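Local coordinates for protein succinylglutamate desuccinylase/aspartoacylase (PDB 3NA6) that probably hydrolyses an N-acyl amino acid or related amide, as a zinc-hydrolase-like member of the succinylglutamate desuccinylase/aspartoacylase family, at residues I44-K50 with R77-G83; A173-A177 with I234-I238; A57-Y63 with A95-R101; Y63-V67 with M216-N222. The contacts are given in a common frame with arbitrary orientation. Numbering follows the deposited sequence.

Contact 1. Residues I44-K50 with R77-G83; sequences IQNGAGK and RAEDVTG. With CA (calcium ion), chain C.
Two glycines, Gly49 and Gly83, pass backbone against backbone with their CA atoms 3.6 Å apart. They lie where the antiparallel pairing of strand 36-46 with strand 83-88 begins, in the large mixed sheet of the catalytic domain. A CB on either would clash, on Gly49 with Thr82 O and on Gly83 with Lys50 O. Asn46 and Gly83 form a hydrogen-bonded antiparallel pair: Asn46 N to Gly83 O is 3.0 Å and Gly83 N to Asn46 O is 2.8 Å. Gly47 then turns the chain at positive phi (59/-140). On the other segment, residues 78-80 make a 3-10 turn, with Asp80 N bonded to Arg77 O at 2.9 Å. Ile44 (chi1 m) points toward residues 77-83. Its CG2 lies 3.7 Å from Val81 CG2 and 3.9 Å from Ala78 CA. Thr82 (chi1 p) binds calcium through OG1 at 2.6 Å, and Gly237 O is the other protein ligand. Water 1, also on the ion, donates to Ala48 O at 2.8 Å.

Contact 2. Residues A173-A177 with I234-I238; sequences AAMQA and IHFGI. With CA (calcium ion), chain C.
The calcium site lies at the C-terminal end of helix 219-235, where Gly237 O binds the ion at 2.4 Å. Thr82 is the other protein ligand, and four waters, at 2.5 to 2.6 Å from the ion, fill the rest of its shell. Gly237 has positive phi (77/14) and ends the helix in a Schellman motif, with Gly237 N bonded to Ile234 O at 2.9 Å. Just before this turn, the helix packs on helix 165-178, next to the large mixed sheet: Ala174 and Phe236 both touch Val205 and Val207 of strand 205-210. Residues 173-177 are helical throughout, with Ala177 N bonded to Ala173 O at 3.0 Å. The closest CA pair is Ala177 with His235, at 6.7 Å. The contact is van der Waals packing with 177 Å² buried. The small side chains of Ala173, Ala174 and Ala177 let His235 (chi1 t, chi2 79°) come close. Its CB is 3.9 Å from Ala177 CB, its NE2 is 3.8 Å from Ala174 CA, and its CE1 is 3.9 Å from Ala173 O, which lies over one ring face. Phe236 (chi1 m) leaves sideways and reaches only Ala174, with Phe236 CZ 3.9 Å from Ala174 CB.

Contact 3. Residues A57-Y63 with A95-R101; sequences ANHGDEY and AFRASAR
The loop after strand 51-55 carries an HxxE pair, His59 and Glu62, as in zinc-dependent hydrolases of this clan. With His145 they may form an empty metal site. A type I turn runs from His59 to Glu62, and His59 ND1 donates to Glu62 OE2 at 2.8 Å. His59 NE2 bonds to Asn109, and Glu62 OE1 accepts from Ser146 N. Arg101 (chi1 to chi3 all t) extends its guanidinium flat over His59, centres 3.9 Å apart. Its NH1 makes a long salt bridge to Glu62 OE2 at 3.8 Å, and its NH2 a weak hydrogen bond to Ser28 of a third subunit. Water 7 bridges Arg101 NH1 (2.9 Å), Glu62 OE2 (2.7 Å) and Asp61 OD1 (2.6 Å). Water 8 accepts from Arg101 N at 2.9 Å. Asp61 OD2 accepts from Lys149 N, and Asn58 ND2 donates to Asp143. Gly60 CA lies 3.6 Å from Phe96 CA, where a CB would clash. Gly60 N makes a weak hydrogen bond to Arg101 O at 3.5 Å; water 5 donates to the same oxygen and to Asn58 O. Ser99 ends helix 93-97 in a Schellman motif. Water 6 donates to Phe96 O at 2.7 Å and lies 2.7 Å from Tyr63 OH.

Contact 4. Residues Y63-V67 with M216-N222; sequences YEGPV and MSTARSN
Hydrogen bonds lead this contact between the N-terminal ends of helix 64-75 and helix 219-235, whose nearest CA pair is Glu64 with Asn222, at 5.1 Å. Glu64 (chi1 m, chi2 p) bends its carboxylate across the gap, and Ser221 OG donates to Glu64 OE2 at 2.7 Å. Ser221 also belongs to a capping box with Thr218: Ser221 N donates to Thr218 OG1, and Thr218 N to Ser221 OG, each at 2.9 Å. Ser217 OG donates to Asn222 OD1 at 2.7 Å. Both serines take chi1 p. Asp273 of a second subunit accepts from Ala219 N and Arg220 N.

Two waters add bridges. Water 9 accepts from Tyr63 N at 3.0 Å and donates to Glu64 OE1 at 2.7 Å and Met216 O at 2.6 Å. Water 10 lies 2.6 Å from Glu64 OE2 and 2.9 Å from Met216 O.

Van der Waals contacts fill the rest. Val67 CG2 rests 3.9 Å from Asn222 OD1, and Tyr63 CD2 lies 3.8 Å from the backbone N of Met216, a selenomethionine.

Glu64 OE1 also bonds to Ser146 OG. The buried carboxylate is therefore held by hydroxyls and water, near the possible metal site of His59, Glu62 and His145.

Contacts 1 and 2 share the calcium ion and its four waters. They touch directly: Thr82 N lies 2.8 Å from Ile238 O, a probable hydrogen bond, and Thr82 OG1 lies 2.8 Å from Gly237 O. Contacts 3 and 4 form a second pair, with centres 13 Å apart. They share Tyr63, and both meet a second subunit. Contact 3 holds two residues of the possible empty metal site, and Glu64 of contact 4 lies close by. The calcium lies far from that site, with the ion 31.3 Å from His59 ND1. Helix 219-235 joins contact 4 at its start to contact 2 at its end, centres 21 Å apart.

Contact 1. Residues I44-K50 with R77-G83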
loop_
_atom_site.group_PDB
_atom_site.type_symbol
_atom_site.label_atom_id
_atom_site.label_comp_id
_atom_site.label_asym_id
_atom_site.label_seq_id
_atom_site.Cartn_x
_atom_site.Cartn_y
_atom_site.Cartn_z
ATOM N N ILE A 44 -25.001 25.881 -20.110
ATOM C CA ILE A 44 -25.457 27.240 -20.432
ATOM C C ILE A 44 -26.112 27.232 -21.824
ATOM O O ILE A 44 -25.463 26.883 -22.814
ATOM C CB ILE A 44 -24.297 28.279 -20.411
ATOM C CG1 ILE A 44 -23.517 28.190 -19.091
ATOM C CG2 ILE A 44 -24.850 29.706 -20.659
ATOM C CD1 ILE A 44 -22.225 29.040 -19.044
ATOM N N GLN A 45 -27.385 27.627 -21.875
ATOM C CA GLN A 45 -28.199 27.578 -23.088
ATOM C C GLN A 45 -29.044 28.841 -23.244
ATOM O O GLN A 45 -29.634 29.339 -22.279
ATOM C CB GLN A 45 -29.103 26.349 -23.090
ATOM C CG GLN A 45 -30.126 26.323 -24.222
ATOM C CD GLN A 45 -31.000 25.115 -24.178
ATOM O OE1 GLN A 45 -30.526 23.976 -24.319
ATOM N NE2 GLN A 45 -32.297 25.337 -23.966
ATOM N N ASN A 46 -29.092 29.357 -24.466
ATOM C CA ASN A 46 -29.802 30.593 -24.745
ATOM C C ASN A 46 -29.948 30.770 -26.240
ATOM O O ASN A 46 -28.993 30.562 -26.980
ATOM C CB ASN A 46 -29.044 31.772 -24.158
ATOM C CG ASN A 46 -29.779 33.102 -24.335
ATOM O OD1 ASN A 46 -29.367 33.949 -25.123
ATOM N ND2 ASN A 46 -30.877 33.268 -23.620
ATOM N N GLY A 47 -31.146 31.142 -26.672
ATOM C CA GLY A 47 -31.426 31.364 -28.077
ATOM C C GLY A 47 -31.188 30.173 -28.974
ATOM O O GLY A 47 -31.481 29.030 -28.612
ATOM N N ALA A 48 -30.639 30.448 -30.156
ATOM C CA ALA A 48 -30.522 29.452 -31.198
ATOM C C ALA A 48 -29.071 29.280 -31.591
ATOM O O ALA A 48 -28.346 30.265 -31.821
ATOM C CB ALA A 48 -31.371 29.872 -32.403
ATOM N N GLY A 49 -28.638 28.025 -31.666
ATOM C CA GLY A 49 -27.327 27.732 -32.214
ATOM C C GLY A 49 -26.842 26.337 -31.933
ATOM O O GLY A 49 -27.568 25.491 -31.385
ATOM N N LYS A 50 -25.581 26.117 -32.277
ATOM C CA LYS A 50 -24.945 24.846 -32.021
ATOM C C LYS A 50 -24.843 24.550 -30.524
ATOM O O LYS A 50 -24.851 25.464 -29.656
ATOM C CB LYS A 50 -23.532 24.841 -32.601
ATOM C CG LYS A 50 -23.401 24.885 -34.119
ATOM C CD LYS A 50 -21.972 24.555 -34.494
ATOM C CE LYS A 50 -21.564 25.153 -35.820
ATOM N NZ LYS A 50 -22.004 24.362 -36.972
ATOM N N ARG A 77 -22.342 34.448 -19.106
ATOM C CA ARG A 77 -23.769 34.733 -18.889
ATOM C C ARG A 77 -24.633 34.099 -19.972
ATOM O O ARG A 77 -24.224 34.029 -21.137
ATOM C CB ARG A 77 -24.003 36.244 -18.888
ATOM C CG ARG A 77 -23.073 37.002 -17.936
ATOM C CD ARG A 77 -23.409 38.496 -17.864
ATOM N NE ARG A 77 -23.106 39.210 -19.102
ATOM C CZ ARG A 77 -24.001 39.893 -19.804
ATOM N NH1 ARG A 77 -25.265 39.955 -19.395
ATOM N NH2 ARG A 77 -23.630 40.519 -20.911
ATOM N N ALA A 78 -25.831 33.654 -19.603
ATOM C CA ALA A 78 -26.743 33.065 -20.588
ATOM C C ALA A 78 -26.914 34.003 -21.764
ATOM O O ALA A 78 -26.899 33.566 -22.914
ATOM C CB ALA A 78 -28.102 32.711 -19.975
ATOM N N GLU A 79 -27.037 35.289 -21.462
ATOM C CA GLU A 79 -27.248 36.322 -22.468
ATOM C C GLU A 79 -26.088 36.483 -23.470
ATOM O O GLU A 79 -26.254 37.140 -24.481
ATOM C CB GLU A 79 -27.522 37.665 -21.760
ATOM C CG GLU A 79 -26.717 37.861 -20.464
ATOM C CD GLU A 79 -27.461 37.479 -19.178
ATOM O OE1 GLU A 79 -27.690 36.274 -18.918
ATOM O OE2 GLU A 79 -27.773 38.414 -18.397
ATOM N N ASP A 80 -24.921 35.919 -23.170
ATOM C CA ASP A 80 -23.740 35.988 -24.050
ATOM C C ASP A 80 -23.730 34.843 -25.063
ATOM O O ASP A 80 -22.897 34.847 -25.966
ATOM C CB ASP A 80 -22.416 35.818 -23.263
ATOM C CG ASP A 80 -22.217 36.824 -22.108
ATOM O OD1 ASP A 80 -22.690 37.985 -22.234
ATOM O OD2 ASP A 80 -21.509 36.435 -21.104
ATOM N N VAL A 81 -24.602 33.849 -24.859
ATOM C CA VAL A 81 -24.618 32.584 -25.576
ATOM C C VAL A 81 -25.754 32.549 -26.602
ATOM O O VAL A 81 -26.871 32.990 -26.306
ATOM C CB VAL A 81 -24.789 31.419 -24.559
ATOM C CG1 VAL A 81 -25.087 30.096 -25.256
ATOM C CG2 VAL A 81 -23.541 31.289 -23.718
ATOM N N THR A 82 -25.449 32.047 -27.802
ATOM C CA THR A 82 -26.456 31.707 -28.830
ATOM C C THR A 82 -26.241 30.247 -29.223
ATOM O O THR A 82 -25.409 29.929 -30.074
ATOM C CB THR A 82 -26.344 32.619 -30.054
ATOM O OG1 THR A 82 -24.998 32.586 -30.549
ATOM C CG2 THR A 82 -26.738 34.090 -29.682
ATOM N N GLY A 83 -26.972 29.356 -28.558
ATOM C CA GLY A 83 -26.712 27.928 -28.645
ATOM C C GLY A 83 -26.628 27.366 -27.232
ATOM O O GLY A 83 -27.343 27.812 -26.332
HETATM CA CA CA C . -24.593 32.821 -33.092
HETATM O O HOH W 1 -25.954 30.583 -33.163
HETATM O O HOH W 2 -22.899 34.600 -33.470
HETATM O O HOH W 3 -24.182 32.159 -35.516
HETATM O O HOH W 4 -26.750 34.097 -33.415
#

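Contact 2. Residues A173-A177 with I234-I238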
loop_
_atom_site.group_PDB
_atom_site.type_symbol
_atom_site.label_atom_id
_atom_site.label_comp_id
_atom_site.label_asym_id
_atom_site.label_seq_id
_atom_site.Cartn_x
_atom_site.Cartn_y
_atom_site.Cartn_z
ATOM N N ALA A 173 -10.285 23.857 -40.203
ATOM C CA ALA A 173 -10.701 25.247 -40.019
ATOM C C ALA A 173 -10.894 25.559 -38.535
ATOM O O ALA A 173 -10.479 26.630 -38.060
ATOM C CB ALA A 173 -11.983 25.538 -40.804
ATOM N N ALA A 174 -11.499 24.630 -37.787
ATOM C CA ALA A 174 -11.724 24.854 -36.338
ATOM C C ALA A 174 -10.372 24.916 -35.570
ATOM O O ALA A 174 -10.208 25.678 -34.604
ATOM C CB ALA A 174 -12.676 23.785 -35.743
HETATM N N MSE A 175 -9.409 24.131 -36.039
HETATM C CA MSE A 175 -8.083 24.065 -35.424
HETATM C C MSE A 175 -7.342 25.354 -35.696
HETATM O O MSE A 175 -6.717 25.897 -34.783
HETATM C CB MSE A 175 -7.310 22.834 -35.949
HETATM C CG MSE A 175 -5.872 22.676 -35.401
HETATM SE SE MSE A 175 -4.600 23.742 -36.409
HETATM C CE MSE A 175 -4.529 22.507 -37.939
ATOM N N GLN A 176 -7.392 25.850 -36.943
ATOM C CA GLN A 176 -6.846 27.164 -37.241
ATOM C C GLN A 176 -7.455 28.274 -36.386
ATOM O O GLN A 176 -6.714 29.164 -35.952
ATOM C CB GLN A 176 -7.022 27.556 -38.705
ATOM C CG GLN A 176 -6.251 26.697 -39.664
ATOM C CD GLN A 176 -6.229 27.296 -41.052
ATOM O OE1 GLN A 176 -7.251 27.765 -41.578
ATOM N NE2 GLN A 176 -5.062 27.291 -41.653
ATOM N N ALA A 177 -8.782 28.261 -36.190
ATOM C CA ALA A 177 -9.423 29.282 -35.354
ATOM C C ALA A 177 -8.859 29.248 -33.929
ATOM O O ALA A 177 -8.687 30.293 -33.322
ATOM C CB ALA A 177 -10.940 29.096 -35.296
ATOM N N ILE A 234 -16.481 31.224 -30.820
ATOM C CA ILE A 234 -16.872 32.253 -31.808
ATOM C C ILE A 234 -17.013 31.621 -33.218
ATOM O O ILE A 234 -17.999 31.867 -33.909
ATOM C CB ILE A 234 -15.875 33.436 -31.847
ATOM C CG1 ILE A 234 -15.928 34.222 -30.523
ATOM C CG2 ILE A 234 -16.205 34.408 -33.033
ATOM C CD1 ILE A 234 -14.741 35.259 -30.289
ATOM N N HIS A 235 -16.028 30.821 -33.622
ATOM C CA HIS A 235 -16.041 30.105 -34.911
ATOM C C HIS A 235 -17.327 29.269 -35.062
ATOM O O HIS A 235 -17.948 29.240 -36.149
ATOM C CB HIS A 235 -14.785 29.201 -34.995
ATOM C CG HIS A 235 -14.655 28.388 -36.261
ATOM N ND1 HIS A 235 -14.195 28.918 -37.452
ATOM C CD2 HIS A 235 -14.916 27.083 -36.510
ATOM C CE1 HIS A 235 -14.166 27.967 -38.369
ATOM N NE2 HIS A 235 -14.599 26.845 -37.826
ATOM N N PHE A 236 -17.748 28.629 -33.965
ATOM C CA PHE A 236 -18.960 27.803 -33.963
ATOM C C PHE A 236 -20.250 28.614 -33.789
ATOM O O PHE A 236 -21.350 28.040 -33.771
ATOM C CB PHE A 236 -18.891 26.732 -32.853
ATOM C CG PHE A 236 -17.769 25.711 -33.020
ATOM C CD1 PHE A 236 -17.468 25.165 -34.267
ATOM C CD2 PHE A 236 -17.065 25.260 -31.913
ATOM C CE1 PHE A 236 -16.471 24.196 -34.400
ATOM C CE2 PHE A 236 -16.059 24.290 -32.054
ATOM C CZ PHE A 236 -15.760 23.784 -33.307
ATOM N N GLY A 237 -20.118 29.927 -33.628
ATOM C CA GLY A 237 -21.259 30.811 -33.541
ATOM C C GLY A 237 -21.969 30.797 -32.198
ATOM O O GLY A 237 -23.067 31.324 -32.073
ATOM N N ILE A 238 -21.348 30.237 -31.172
ATOM C CA ILE A 238 -22.018 30.123 -29.879
ATOM C C ILE A 238 -21.774 31.350 -28.997
ATOM O O ILE A 238 -22.672 31.762 -28.225
ATOM C CB ILE A 238 -21.591 28.825 -29.137
ATOM C CG1 ILE A 238 -21.861 27.599 -30.033
ATOM C CG2 ILE A 238 -22.318 28.717 -27.798
ATOM C CD1 ILE A 238 -21.418 26.198 -29.471
HETATM CA CA CA C . -24.593 32.821 -33.092
HETATM O O HOH W 2 -22.899 34.600 -33.470
HETATM O O HOH W 3 -24.182 32.159 -35.516
HETATM O O HOH W 4 -26.750 34.097 -33.415
HETATM O O HOH W 1 -25.954 30.583 -33.163
#

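Contact 3. Residues A57-Y63 with A95-R101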
loop_
_atom_site.group_PDB
_atom_site.type_symbol
_atom_site.label_atom_id
_atom_site.label_comp_id
_atom_site.label_asym_id
_atom_site.label_seq_id
_atom_site.Cartn_x
_atom_site.Cartn_y
_atom_site.Cartn_z
ATOM N N ALA A 57 -9.548 17.305 -18.621
ATOM C CA ALA A 57 -9.143 16.216 -17.758
ATOM C C ALA A 57 -9.727 14.866 -18.176
ATOM O O ALA A 57 -10.056 14.021 -17.363
ATOM C CB ALA A 57 -9.438 16.550 -16.288
ATOM N N ASN A 58 -9.786 14.657 -19.480
ATOM C CA ASN A 58 -9.913 13.336 -20.054
ATOM C C ASN A 58 -8.882 12.442 -19.351
ATOM O O ASN A 58 -9.183 11.306 -18.957
ATOM C CB ASN A 58 -9.657 13.446 -21.576
ATOM C CG ASN A 58 -9.816 12.137 -22.312
ATOM O OD1 ASN A 58 -9.381 11.088 -21.829
ATOM N ND2 ASN A 58 -10.410 12.193 -23.543
ATOM N N HIS A 59 -7.662 12.968 -19.239
ATOM C CA HIS A 59 -6.627 12.451 -18.326
ATOM C C HIS A 59 -6.531 13.387 -17.137
ATOM O O HIS A 59 -6.481 14.604 -17.308
ATOM C CB HIS A 59 -5.273 12.408 -19.041
ATOM C CG HIS A 59 -5.254 11.468 -20.202
ATOM N ND1 HIS A 59 -4.639 11.767 -21.402
ATOM C CD2 HIS A 59 -5.809 10.240 -20.351
ATOM C CE1 HIS A 59 -4.813 10.750 -22.237
ATOM N NE2 HIS A 59 -5.499 9.802 -21.614
ATOM N N GLY A 60 -6.446 12.827 -15.939
ATOM C CA GLY A 60 -6.612 13.595 -14.703
ATOM C C GLY A 60 -5.450 14.494 -14.305
ATOM O O GLY A 60 -5.626 15.337 -13.446
ATOM N N ASP A 61 -4.277 14.305 -14.925
ATOM C CA ASP A 61 -3.059 15.091 -14.625
ATOM C C ASP A 61 -2.712 16.123 -15.718
ATOM O O ASP A 61 -1.530 16.485 -15.929
ATOM C CB ASP A 61 -1.880 14.148 -14.296
ATOM C CG ASP A 61 -1.488 13.202 -15.460
ATOM O OD1 ASP A 61 -2.254 13.049 -16.436
ATOM O OD2 ASP A 61 -0.372 12.617 -15.404
ATOM N N GLU A 62 -3.756 16.620 -16.389
ATOM C CA GLU A 62 -3.636 17.554 -17.524
ATOM C C GLU A 62 -4.552 18.768 -17.251
ATOM O O GLU A 62 -5.768 18.641 -17.291
ATOM C CB GLU A 62 -4.027 16.841 -18.818
ATOM C CG GLU A 62 -2.996 15.719 -19.183
ATOM C CD GLU A 62 -3.406 14.860 -20.387
ATOM O OE1 GLU A 62 -4.275 15.298 -21.198
ATOM O OE2 GLU A 62 -2.856 13.734 -20.528
ATOM N N TYR A 63 -3.958 19.929 -16.985
ATOM C CA TYR A 63 -4.651 20.997 -16.252
ATOM C C TYR A 63 -5.091 22.222 -17.024
ATOM O O TYR A 63 -5.917 22.960 -16.529
ATOM C CB TYR A 63 -3.789 21.447 -15.074
ATOM C CG TYR A 63 -3.610 20.310 -14.082
ATOM C CD1 TYR A 63 -4.618 19.993 -13.202
ATOM C CD2 TYR A 63 -2.464 19.542 -14.065
ATOM C CE1 TYR A 63 -4.501 18.928 -12.301
ATOM C CE2 TYR A 63 -2.325 18.480 -13.156
ATOM C CZ TYR A 63 -3.346 18.176 -12.307
ATOM O OH TYR A 63 -3.215 17.138 -11.440
ATOM N N ALA A 95 -10.030 10.219 -11.994
ATOM C CA ALA A 95 -8.609 10.373 -12.304
ATOM C C ALA A 95 -8.179 11.780 -11.882
ATOM O O ALA A 95 -7.133 11.963 -11.253
ATOM C CB ALA A 95 -8.301 10.148 -13.784
ATOM N N PHE A 96 -8.995 12.772 -12.207
ATOM C CA PHE A 96 -8.673 14.148 -11.793
ATOM C C PHE A 96 -8.530 14.273 -10.271
ATOM O O PHE A 96 -7.567 14.860 -9.774
ATOM C CB PHE A 96 -9.686 15.156 -12.324
ATOM C CG PHE A 96 -9.527 16.497 -11.736
ATOM C CD1 PHE A 96 -8.492 17.306 -12.139
ATOM C CD2 PHE A 96 -10.373 16.941 -10.734
ATOM C CE1 PHE A 96 -8.300 18.539 -11.567
ATOM C CE2 PHE A 96 -10.198 18.191 -10.171
ATOM C CZ PHE A 96 -9.147 18.989 -10.591
ATOM N N ARG A 97 -9.456 13.709 -9.520
ATOM C CA ARG A 97 -9.333 13.785 -8.076
ATOM C C ARG A 97 -8.063 13.119 -7.536
ATOM O O ARG A 97 -7.582 13.535 -6.509
ATOM C CB ARG A 97 -10.561 13.203 -7.375
ATOM C CG ARG A 97 -11.831 14.091 -7.486
ATOM C CD ARG A 97 -11.647 15.613 -7.058
ATOM N NE ARG A 97 -11.580 15.920 -5.618
ATOM C CZ ARG A 97 -12.554 15.710 -4.719
ATOM N NH1 ARG A 97 -13.708 15.121 -5.041
ATOM N NH2 ARG A 97 -12.359 16.066 -3.455
ATOM N N ALA A 98 -7.529 12.119 -8.237
ATOM C CA ALA A 98 -6.288 11.434 -7.831
ATOM C C ALA A 98 -5.036 12.054 -8.439
ATOM O O ALA A 98 -3.966 11.498 -8.272
ATOM C CB ALA A 98 -6.344 9.922 -8.222
ATOM N N SER A 99 -5.179 13.147 -9.195
ATOM C CA SER A 99 -4.081 13.752 -9.951
ATOM C C SER A 99 -3.326 12.724 -10.777
ATOM O O SER A 99 -2.104 12.767 -10.872
ATOM C CB SER A 99 -3.120 14.499 -9.011
ATOM O OG SER A 99 -3.810 15.496 -8.290
ATOM N N ALA A 100 -4.087 11.847 -11.431
ATOM C CA ALA A 100 -3.544 10.731 -12.178
ATOM C C ALA A 100 -4.093 10.728 -13.609
ATOM O O ALA A 100 -5.228 11.120 -13.877
ATOM C CB ALA A 100 -3.896 9.437 -11.500
ATOM N N ARG A 101 -3.275 10.233 -14.516
ATOM C CA ARG A 101 -3.694 9.998 -15.896
ATOM C C ARG A 101 -4.959 9.117 -15.985
ATOM O O ARG A 101 -5.920 9.451 -16.683
ATOM C CB ARG A 101 -2.562 9.370 -16.653
ATOM C CG ARG A 101 -2.824 9.059 -18.115
ATOM C CD ARG A 101 -1.568 8.554 -18.740
ATOM N NE ARG A 101 -1.788 8.155 -20.117
ATOM C CZ ARG A 101 -1.761 8.963 -21.145
ATOM N NH1 ARG A 101 -1.473 10.253 -20.993
ATOM N NH2 ARG A 101 -1.957 8.451 -22.352
HETATM O O HOH W 5 -8.287 8.887 -18.122
HETATM O O HOH W 6 -5.632 16.701 -10.339
HETATM O O HOH W 7 -1.557 12.160 -18.821
HETATM O O HOH W 8 -0.453 10.343 -13.821
#

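Contact 4. Residues Y63-V67 with M216-N222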
loop_
_atom_site.group_PDB
_atom_site.type_symbol
_atom_site.label_atom_id
_atom_site.label_comp_id
_atom_site.label_asym_id
_atom_site.label_seq_id
_atom_site.Cartn_x
_atom_site.Cartn_y
_atom_site.Cartn_z
ATOM N N TYR A 63 -3.958 19.929 -16.985
ATOM C CA TYR A 63 -4.651 20.997 -16.252
ATOM C C TYR A 63 -5.091 22.222 -17.024
ATOM O O TYR A 63 -5.917 22.960 -16.529
ATOM C CB TYR A 63 -3.789 21.447 -15.074
ATOM C CG TYR A 63 -3.610 20.310 -14.082
ATOM C CD1 TYR A 63 -4.618 19.993 -13.202
ATOM C CD2 TYR A 63 -2.464 19.542 -14.065
ATOM C CE1 TYR A 63 -4.501 18.928 -12.301
ATOM C CE2 TYR A 63 -2.325 18.480 -13.156
ATOM C CZ TYR A 63 -3.346 18.176 -12.307
ATOM O OH TYR A 63 -3.215 17.138 -11.440
ATOM N N GLU A 64 -4.546 22.474 -18.205
ATOM C CA GLU A 64 -4.901 23.712 -18.912
ATOM C C GLU A 64 -6.404 23.778 -19.241
ATOM O O GLU A 64 -7.055 24.818 -19.046
ATOM C CB GLU A 64 -4.110 23.898 -20.213
ATOM C CG GLU A 64 -2.642 24.394 -20.095
ATOM C CD GLU A 64 -1.664 23.295 -19.687
ATOM O OE1 GLU A 64 -2.108 22.121 -19.568
ATOM O OE2 GLU A 64 -0.453 23.612 -19.516
ATOM N N GLY A 65 -6.946 22.686 -19.782
ATOM C CA GLY A 65 -8.357 22.659 -20.155
ATOM C C GLY A 65 -9.246 22.871 -18.944
ATOM O O GLY A 65 -10.129 23.717 -18.950
ATOM N N PRO A 66 -8.971 22.142 -17.868
ATOM C CA PRO A 66 -9.759 22.353 -16.664
ATOM C C PRO A 66 -9.793 23.798 -16.139
ATOM O O PRO A 66 -10.848 24.267 -15.696
ATOM C CB PRO A 66 -9.099 21.400 -15.683
ATOM C CG PRO A 66 -8.734 20.236 -16.540
ATOM C CD PRO A 66 -8.206 20.879 -17.797
ATOM N N VAL A 67 -8.663 24.498 -16.173
ATOM C CA VAL A 67 -8.645 25.913 -15.779
ATOM C C VAL A 67 -9.552 26.731 -16.704
ATOM O O VAL A 67 -10.389 27.520 -16.239
ATOM C CB VAL A 67 -7.205 26.467 -15.763
ATOM C CG1 VAL A 67 -7.212 27.995 -15.583
ATOM C CG2 VAL A 67 -6.393 25.783 -14.657
HETATM N N MSE A 216 1.268 20.239 -14.657
HETATM C CA MSE A 216 1.198 21.619 -14.199
HETATM C C MSE A 216 0.733 22.455 -15.355
HETATM O O MSE A 216 0.685 21.995 -16.487
HETATM C CB MSE A 216 2.581 22.118 -13.765
HETATM C CG MSE A 216 3.614 22.099 -14.862
HETATM SE SE MSE A 216 3.766 23.771 -15.848
HETATM C CE MSE A 216 4.674 24.850 -14.521
ATOM N N SER A 217 0.418 23.703 -15.064
ATOM C CA SER A 217 0.222 24.680 -16.099
ATOM C C SER A 217 0.723 26.059 -15.677
ATOM O O SER A 217 0.825 26.353 -14.510
ATOM C CB SER A 217 -1.263 24.735 -16.493
ATOM O OG SER A 217 -2.044 25.286 -15.451
ATOM N N THR A 218 0.992 26.896 -16.677
ATOM C CA THR A 218 1.530 28.235 -16.513
ATOM C C THR A 218 0.455 29.247 -16.920
ATOM O O THR A 218 -0.543 28.872 -17.551
ATOM C CB THR A 218 2.782 28.438 -17.415
ATOM O OG1 THR A 218 2.410 28.324 -18.792
ATOM C CG2 THR A 218 3.899 27.403 -17.103
ATOM N N ALA A 219 0.663 30.519 -16.583
ATOM C CA ALA A 219 -0.227 31.579 -17.057
ATOM C C ALA A 219 -0.257 31.590 -18.581
ATOM O O ALA A 219 -1.322 31.771 -19.183
ATOM C CB ALA A 219 0.176 32.964 -16.523
ATOM N N ARG A 220 0.900 31.391 -19.223
ATOM C CA ARG A 220 0.950 31.367 -20.703
ATOM C C ARG A 220 0.138 30.207 -21.259
ATOM O O ARG A 220 -0.626 30.386 -22.214
ATOM C CB ARG A 220 2.391 31.280 -21.248
ATOM C CG ARG A 220 2.493 31.280 -22.818
ATOM C CD ARG A 220 3.875 30.755 -23.294
ATOM N NE ARG A 220 3.958 30.504 -24.744
ATOM C CZ ARG A 220 4.195 29.319 -25.300
ATOM N NH1 ARG A 220 4.397 28.261 -24.543
ATOM N NH2 ARG A 220 4.269 29.196 -26.619
ATOM N N SER A 221 0.288 29.020 -20.672
ATOM C CA SER A 221 -0.410 27.842 -21.220
ATOM C C SER A 221 -1.915 27.905 -20.920
ATOM O O SER A 221 -2.745 27.567 -21.790
ATOM C CB SER A 221 0.227 26.506 -20.769
ATOM O OG SER A 221 0.041 26.247 -19.388
ATOM N N ASN A 222 -2.256 28.368 -19.711
ATOM C CA ASN A 222 -3.628 28.624 -19.350
ATOM C C ASN A 222 -4.225 29.661 -20.306
ATOM O O ASN A 222 -5.386 29.508 -20.743
ATOM C CB ASN A 222 -3.778 29.145 -17.913
ATOM C CG ASN A 222 -3.407 28.141 -16.853
ATOM O OD1 ASN A 222 -3.484 26.934 -17.057
ATOM N ND2 ASN A 222 -3.031 28.655 -15.668
HETATM O O HOH W 9 -1.060 20.415 -17.700
HETATM O O HOH W 10 1.856 22.645 -19.013
#